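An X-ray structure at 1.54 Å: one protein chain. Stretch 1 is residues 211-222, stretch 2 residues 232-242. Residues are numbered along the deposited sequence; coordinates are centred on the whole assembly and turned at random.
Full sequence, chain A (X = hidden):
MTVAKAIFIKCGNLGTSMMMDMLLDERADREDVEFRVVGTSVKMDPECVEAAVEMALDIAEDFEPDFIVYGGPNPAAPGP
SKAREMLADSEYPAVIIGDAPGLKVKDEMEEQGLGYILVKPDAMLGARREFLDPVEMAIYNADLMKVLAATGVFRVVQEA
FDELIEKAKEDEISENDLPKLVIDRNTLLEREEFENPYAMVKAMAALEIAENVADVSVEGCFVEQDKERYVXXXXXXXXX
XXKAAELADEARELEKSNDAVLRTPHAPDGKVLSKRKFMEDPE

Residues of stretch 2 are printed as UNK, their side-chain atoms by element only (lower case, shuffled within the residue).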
# COMPACT_ATOMS: atom_id res chain seq x y z
N GLU A 211 -0.89 -19.23 -12.58
CA GLU A 211 -0.64 -20.29 -13.55
C GLU A 211 0.71 -20.04 -14.25
O GLU A 211 1.49 -20.99 -14.47
CB GLU A 211 -1.79 -20.34 -14.58
CG GLU A 211 -1.59 -21.45 -15.62
CD GLU A 211 -2.74 -21.56 -16.59
OE1 GLU A 211 -2.59 -22.25 -17.64
OE2 GLU A 211 -3.80 -20.99 -16.31
N ASN A 212 1.00 -18.78 -14.55
CA ASN A 212 2.27 -18.43 -15.24
C ASN A 212 3.53 -18.66 -14.40
O ASN A 212 4.63 -18.83 -14.92
CB ASN A 212 2.25 -16.98 -15.73
CG ASN A 212 1.12 -16.71 -16.77
OD1 ASN A 212 0.67 -17.60 -17.49
ND2 ASN A 212 0.69 -15.46 -16.83
N VAL A 213 3.39 -18.66 -13.07
CA VAL A 213 4.53 -18.90 -12.20
C VAL A 213 5.13 -20.28 -12.47
O VAL A 213 6.35 -20.45 -12.40
CB VAL A 213 4.04 -18.82 -10.71
CG1 VAL A 213 5.04 -19.48 -9.77
CG2 VAL A 213 3.88 -17.36 -10.36
N ALA A 214 4.29 -21.26 -12.79
CA ALA A 214 4.81 -22.61 -13.01
C ALA A 214 5.85 -22.67 -14.11
O ALA A 214 6.87 -23.36 -13.97
CB ALA A 214 3.67 -23.56 -13.31
N ASP A 215 5.61 -21.96 -15.21
CA ASP A 215 6.57 -21.99 -16.31
C ASP A 215 7.90 -21.40 -15.89
O ASP A 215 8.96 -21.86 -16.33
CB ASP A 215 6.04 -21.23 -17.52
CG ASP A 215 4.90 -21.97 -18.22
OD1 ASP A 215 4.47 -21.50 -19.29
OD2 ASP A 215 4.43 -23.01 -17.70
N VAL A 216 7.87 -20.38 -15.02
CA VAL A 216 9.11 -19.76 -14.56
C VAL A 216 9.88 -20.70 -13.63
O VAL A 216 11.10 -20.84 -13.73
CB VAL A 216 8.85 -18.37 -13.85
CG1 VAL A 216 10.19 -17.77 -13.33
CG2 VAL A 216 8.13 -17.44 -14.84
N SER A 217 9.17 -21.32 -12.69
CA SER A 217 9.78 -22.27 -11.79
C SER A 217 10.40 -23.44 -12.58
O SER A 217 11.49 -23.88 -12.26
CB SER A 217 8.73 -22.81 -10.81
OG SER A 217 8.32 -21.75 -9.93
N VAL A 218 9.66 -23.93 -13.57
CA VAL A 218 10.14 -25.06 -14.38
C VAL A 218 11.41 -24.62 -15.12
O VAL A 218 12.38 -25.37 -15.16
CB VAL A 218 9.04 -25.53 -15.37
CG1 VAL A 218 9.64 -26.48 -16.45
CG2 VAL A 218 7.94 -26.27 -14.61
N GLU A 219 11.42 -23.41 -15.67
CA GLU A 219 12.62 -22.95 -16.37
C GLU A 219 13.82 -22.88 -15.41
O GLU A 219 14.93 -23.31 -15.74
CB GLU A 219 12.41 -21.58 -17.00
CG GLU A 219 13.67 -21.01 -17.66
CD GLU A 219 13.48 -19.57 -18.12
OE1 GLU A 219 12.35 -19.22 -18.47
OE2 GLU A 219 14.47 -18.81 -18.14
N GLY A 220 13.61 -22.35 -14.21
CA GLY A 220 14.72 -22.23 -13.30
C GLY A 220 15.18 -23.52 -12.63
O GLY A 220 16.33 -23.61 -12.22
N CYS A 221 14.28 -24.49 -12.49
CA CYS A 221 14.59 -25.77 -11.85
C CYS A 221 15.06 -26.87 -12.78
O CYS A 221 15.87 -27.72 -12.37
CB CYS A 221 13.37 -26.32 -11.13
SG CYS A 221 12.95 -25.38 -9.62
N PHE A 222 14.55 -26.87 -14.01
CA PHE A 222 14.86 -27.95 -14.96
C PHE A 222 15.56 -27.62 -16.25
O PHE A 222 16.18 -28.49 -16.87
CB PHE A 222 13.57 -28.70 -15.27
CG PHE A 222 12.89 -29.21 -14.06
CD1 PHE A 222 13.60 -29.94 -13.12
CD2 PHE A 222 11.55 -28.94 -13.82
CE1 PHE A 222 12.99 -30.39 -11.96
CE2 PHE A 222 10.94 -29.38 -12.67
CZ PHE A 222 11.66 -30.11 -11.74
N UNK A 232 18.06 -16.07 -9.83
CA UNK A 232 17.17 -14.92 -10.06
C UNK A 232 15.86 -15.40 -10.69
O UNK A 232 14.77 -14.90 -10.37
c UNK A 232 17.95 -14.04 -11.04
c UNK A 232 19.37 -14.28 -10.64
c UNK A 232 19.43 -15.78 -10.33
N UNK A 233 15.94 -16.37 -11.61
CA UNK A 233 14.72 -16.84 -12.23
C UNK A 233 13.75 -17.44 -11.20
O UNK A 233 12.55 -17.06 -11.20
c UNK A 233 16.29 -18.05 -15.62
c UNK A 233 15.75 -17.12 -14.52
c UNK A 233 15.05 -17.88 -13.38
c UNK A 233 13.77 -18.56 -13.87
N UNK A 234 14.19 -18.37 -10.35
CA UNK A 234 13.21 -18.96 -9.42
C UNK A 234 12.72 -17.89 -8.43
O UNK A 234 11.55 -17.95 -8.01
c UNK A 234 14.93 -19.87 -7.82
c UNK A 234 13.99 -21.35 -9.66
c UNK A 234 13.72 -20.20 -8.65
N UNK A 235 13.56 -16.93 -8.08
CA UNK A 235 13.13 -15.88 -7.13
C UNK A 235 12.07 -15.02 -7.78
O UNK A 235 11.14 -14.55 -7.10
c UNK A 235 14.29 -15.01 -6.72
N UNK A 236 12.19 -14.78 -9.09
CA UNK A 236 11.20 -13.96 -9.76
C UNK A 236 9.82 -14.63 -9.76
O UNK A 236 8.80 -13.94 -9.72
o UNK A 236 11.47 -14.69 -12.07
c UNK A 236 11.66 -13.61 -11.20
N UNK A 237 9.78 -15.96 -9.78
CA UNK A 237 8.53 -16.71 -9.75
C UNK A 237 7.83 -16.42 -8.41
O UNK A 237 6.59 -16.23 -8.37
c UNK A 237 8.82 -18.19 -9.88
N UNK A 238 8.61 -16.37 -7.34
CA UNK A 238 8.01 -16.13 -6.01
C UNK A 238 7.53 -14.67 -5.90
O UNK A 238 6.50 -14.40 -5.25
c UNK A 238 9.02 -16.47 -4.94
c UNK A 238 9.29 -20.11 -4.97
n UNK A 238 9.15 -18.94 -5.57
n UNK A 238 9.32 -19.91 -3.67
c UNK A 238 9.09 -17.94 -4.61
c UNK A 238 9.19 -18.57 -3.42
N UNK A 239 8.24 -13.71 -6.49
CA UNK A 239 7.76 -12.33 -6.48
C UNK A 239 6.42 -12.26 -7.24
O UNK A 239 5.53 -11.49 -6.85
c UNK A 239 10.10 -11.25 -6.38
o UNK A 239 9.08 -9.79 -4.75
c UNK A 239 10.05 -10.57 -5.00
o UNK A 239 10.99 -10.80 -4.21
c UNK A 239 8.75 -11.34 -7.11
N UNK A 240 6.26 -13.02 -8.32
CA UNK A 240 4.99 -13.04 -9.07
C UNK A 240 3.86 -13.53 -8.17
O UNK A 240 2.78 -12.92 -8.17
c UNK A 240 5.11 -13.96 -10.28
c UNK A 240 6.05 -13.38 -11.28
se UNK A 240 6.45 -14.71 -12.70
c UNK A 240 4.70 -14.79 -13.51
N UNK A 241 4.12 -14.62 -7.45
CA UNK A 241 3.08 -15.22 -6.60
C UNK A 241 2.68 -14.26 -5.48
O UNK A 241 1.49 -14.21 -5.11
se UNK A 241 0.86 -17.80 -6.41
c UNK A 241 3.53 -16.56 -6.05
c UNK A 241 1.70 -19.30 -7.37
c UNK A 241 2.43 -17.30 -5.30
N UNK A 242 3.64 -13.52 -4.94
CA UNK A 242 3.32 -12.54 -3.88
C UNK A 242 2.36 -11.48 -4.46
O UNK A 242 1.41 -11.05 -3.78
c UNK A 242 5.87 -7.92 -1.47
n UNK A 242 6.10 -7.70 -2.76
n UNK A 242 5.80 -6.87 -0.64
c UNK A 242 4.61 -11.91 -3.35
c UNK A 242 5.78 -10.37 -1.82
c UNK A 242 4.43 -10.67 -2.46
n UNK A 242 5.72 -9.16 -0.99

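Position 232 carries three carbons that close a ring onto its own backbone N, which makes it Pro 232. It lies out of reach of stretch 1, and its nitrogen, having no hydrogen to give, makes no bond to the turn before, where the helix is kinked.

Position 233 has four carbons, forked at the first, the short arm against CG1 of Val 216 and the tip of the long arm at OE2 of Glu 219: Ile 233. Its CG2 lies 3.7 Å from CG1 of Val 216, and its CD1 3.2 Å from OE2 of Glu 219, a carboxylate hydrogen-bonded elsewhere in the structure.

At 234 one carbon carries two more, one of them against Gly 220 and Cys 221: the compact fork of Val 234. Its CG1 lies 3.8 Å from CA of Gly 220. A CB on Gly 220 would stand only 2.6 Å from CG1 of Val 234, so the bare glycine makes room for the valine.

A single carbon at 235, directed away from stretch 1, identifies Ala 235, which is buried.

Position 236 bears one carbon and then one oxygen, which lies 3.6 Å from CG1 of Val 216: Ser 236. Its OG donates to O of Ile 233 at 2.7 Å, satisfying the hydroxyl within its own helix.

The lone carbon at 237, CB, points toward stretch 1, 3.7 Å from CG1 of Val 216: Ala 237. So small a side chain suits closely drawn backbones, its CA being 5.2 Å from CA of Val 213.

One carbon leading to a five-membered ring with two nitrogens marks 238 as His 238, its CB pointing away. At 239, three carbons, the last carrying two oxygens, give Glu 239, buried, with its carboxylate satisfied elsewhere in the structure.

Position 240 has an unbranched chain of two carbons, selenium and a carbon, running past Val 213 and Val 216 to Asn 212: Met 240, a selenomethionine. Its length brings SE to 3.9 Å from CG2 of Val 216 and CE to 4.0 Å from CB of Asn 212.

Position 241 repeats that chain, its last carbon against Val 213: Met 241, also selenomethionine. Its CB points sideways, but its end comes nearer, CE lying 4.1 Å from CB of Val 213.

Three carbons, a nitrogen and a carbon bearing two nitrogens make 242 Arg 242, out of reach and partly exposed, its guanidinium hydrogen-bonded elsewhere in the structure.

The helices run nearly antiparallel at 162°, their axes 8.2 Å apart at closest approach. Val 216 fits as a knob among Ile 233, Ser 236, Ala 237 and Met 240. With no hydrogen bond between the stretches, close apolar packing dominates the contact.

Stretch 2 232-242: PIVASAHEMMR
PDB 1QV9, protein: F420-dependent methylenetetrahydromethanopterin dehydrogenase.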